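Side-chain contact in variant surface glycoprotein MITat 1.13 (Trypanosoma brucei, PDB 6Z8H), which probably forms, with many copies of itself, the dense surface coat by which the trypanosome evades host immunity through antigenic variation: residues Ala92-Ile97 with Ser282-Phe287. Numbering follows the deposited sequence.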
loop_
_atom_site.group_PDB
_atom_site.type_symbol
_atom_site.label_atom_id
_atom_site.label_comp_id
_atom_site.label_asym_id
_atom_site.label_seq_id
_atom_site.Cartn_x
_atom_site.Cartn_y
_atom_site.Cartn_z
ATOM N N ALA A 92 7.355 26.567 -9.940
ATOM C CA ALA A 92 7.921 25.385 -10.590
ATOM C C ALA A 92 8.918 24.666 -9.677
ATOM O O ALA A 92 8.991 23.433 -9.681
ATOM C CB ALA A 92 8.562 25.801 -11.922
ATOM N N ASP A 93 9.721 25.430 -8.939
ATOM C CA ASP A 93 10.646 24.855 -7.968
ATOM C C ASP A 93 9.879 24.070 -6.908
ATOM O O ASP A 93 10.219 22.919 -6.603
ATOM C CB ASP A 93 11.457 25.967 -7.313
ATOM C CG ASP A 93 12.611 26.409 -8.147
ATOM O OD1 ASP A 93 13.012 25.657 -9.053
ATOM O OD2 ASP A 93 13.127 27.515 -7.871
ATOM N N ILE A 94 8.839 24.682 -6.334
ATOM C CA ILE A 94 8.050 24.011 -5.302
ATOM C C ILE A 94 7.447 22.713 -5.831
ATOM O O ILE A 94 7.516 21.660 -5.187
ATOM C CB ILE A 94 6.976 24.965 -4.757
ATOM C CG1 ILE A 94 7.640 26.100 -3.956
ATOM C CG2 ILE A 94 6.014 24.159 -3.846
ATOM C CD1 ILE A 94 6.725 27.288 -3.718
ATOM N N LEU A 95 6.865 22.762 -7.026
ATOM C CA LEU A 95 6.181 21.592 -7.560
ATOM C C LEU A 95 7.178 20.492 -7.879
ATOM O O LEU A 95 6.917 19.312 -7.630
ATOM C CB LEU A 95 5.403 22.005 -8.812
ATOM C CG LEU A 95 4.626 20.945 -9.567
ATOM C CD1 LEU A 95 3.747 20.166 -8.609
ATOM C CD2 LEU A 95 3.831 21.580 -10.713
ATOM N N ASP A 96 8.308 20.835 -8.481
ATOM C CA ASP A 96 9.294 19.820 -8.830
ATOM C C ASP A 96 9.832 19.130 -7.577
ATOM O O ASP A 96 9.968 17.902 -7.544
ATOM C CB ASP A 96 10.416 20.432 -9.674
ATOM C CG ASP A 96 11.230 19.380 -10.389
ATOM O OD1 ASP A 96 10.681 18.708 -11.289
ATOM O OD2 ASP A 96 12.426 19.246 -10.096
ATOM N N ILE A 97 10.162 19.912 -6.547
ATOM C CA ILE A 97 10.685 19.327 -5.312
ATOM C C ILE A 97 9.620 18.451 -4.659
ATOM O O ILE A 97 9.899 17.335 -4.187
ATOM C CB ILE A 97 11.194 20.433 -4.363
ATOM C CG1 ILE A 97 12.511 21.009 -4.867
ATOM C CG2 ILE A 97 11.327 19.842 -2.929
ATOM C CD1 ILE A 97 12.777 22.406 -4.377
ATOM N N SER A 282 5.315 21.552 1.190
ATOM C CA SER A 282 5.284 22.964 0.832
ATOM C C SER A 282 4.208 23.200 -0.219
ATOM O O SER A 282 3.990 22.356 -1.096
ATOM C CB SER A 282 6.637 23.387 0.268
ATOM O OG SER A 282 7.640 23.301 1.259
ATOM N N LEU A 283 3.546 24.352 -0.124
ATOM C CA LEU A 283 2.448 24.717 -1.005
ATOM C C LEU A 283 2.745 26.030 -1.715
ATOM O O LEU A 283 3.173 27.009 -1.090
ATOM C CB LEU A 283 1.131 24.861 -0.253
ATOM C CG LEU A 283 0.415 23.601 0.232
ATOM C CD1 LEU A 283 -0.781 24.021 1.089
ATOM C CD2 LEU A 283 -0.046 22.709 -0.904
ATOM N N ILE A 284 2.495 26.043 -3.029
ATOM C CA ILE A 284 2.597 27.263 -3.819
ATOM C C ILE A 284 1.724 28.364 -3.244
ATOM O O ILE A 284 2.083 29.540 -3.325
ATOM C CB ILE A 284 2.211 26.924 -5.274
ATOM C CG1 ILE A 284 3.318 26.110 -5.932
ATOM C CG2 ILE A 284 1.957 28.201 -6.091
ATOM C CD1 ILE A 284 2.917 25.415 -7.211
ATOM N N THR A 285 0.589 28.023 -2.634
ATOM C CA THR A 285 -0.325 29.026 -2.096
ATOM C C THR A 285 0.133 29.574 -0.741
ATOM O O THR A 285 -0.545 30.431 -0.175
ATOM C CB THR A 285 -1.740 28.449 -1.968
ATOM O OG1 THR A 285 -1.664 27.235 -1.218
ATOM C CG2 THR A 285 -2.371 28.178 -3.326
ATOM N N ASP A 286 1.275 29.119 -0.233
ATOM C CA ASP A 286 1.887 29.638 0.984
ATOM C C ASP A 286 2.943 30.679 0.598
ATOM O O ASP A 286 4.007 30.333 0.075
ATOM C CB ASP A 286 2.510 28.483 1.763
ATOM C CG ASP A 286 3.236 28.940 2.998
ATOM O OD1 ASP A 286 3.182 30.151 3.314
ATOM O OD2 ASP A 286 3.864 28.072 3.657
ATOM N N PHE A 287 2.677 31.950 0.914
ATOM C CA PHE A 287 3.616 33.004 0.522
ATOM C C PHE A 287 5.009 32.740 1.081
ATOM O O PHE A 287 6.013 33.053 0.442
ATOM C CB PHE A 287 3.113 34.383 0.955
ATOM C CG PHE A 287 3.839 35.534 0.299
ATOM C CD1 PHE A 287 3.672 35.793 -1.051
ATOM C CD2 PHE A 287 4.687 36.349 1.036
ATOM C CE1 PHE A 287 4.329 36.833 -1.656
ATOM C CE2 PHE A 287 5.349 37.412 0.431
ATOM C CZ PHE A 287 5.160 37.646 -0.912
#
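The carbonyl oxygen Ser282 O accepts a hydrogen bond from Asn62 ND2 on helix 34-75 and, from helix 78-129, meets the methyl Ile94 CG2 at 3.9 Å. These are the two long helices joined by a tight turn that form the elongated core of a variant surface glycoprotein N-terminal domain, and 282-287 is a loop laid against both. Asn62 reads the loop twice, since its OD1 also takes the N-H of Ile284; the backbone on either side of Leu283 is therefore tied to one helix by a single amide. Between residues 92-97 and the loop the contact is van der Waals, while a few residues on, the disulfide Cys98-Cys280 ties the same helix to the chain just ahead of the loop.

Ile94 makes the contact from the helix side. Its CG2 lies anti to the backbone N, with CG1 anti to the carbonyl carbon (chi1 -69°), and the two branches address different parts of the loop. Ile94 CG2 lies 4.2 Å from Ser282 CB and 3.9 Å from Ile284 CG1. The longer branch, through CG1, brings Ile94 CD1 to 4.1 Å from Ile284 CA. Beyond the loop, Ala289 and Val290 of the short helix 287-291 also pack on Ile94.

A similar chi1 (-73°) sets Ile284 CG1 anti to its own carbonyl carbon. Although its CB sets off at an angle to the helix rather than straight at it, Ile284 CG1 closes to 4.0 Å from Ile94 CB, at the branch point itself, and the two side chains cross obliquely. The isoleucine sits second in a type I turn from Leu283 to Asp286, closed by the bond from Asp286 N to Leu283 O at 3.0 Å. Asp286 then serves as N-cap of the following short helix: its OD1 accepts the backbone N-H of Asn288.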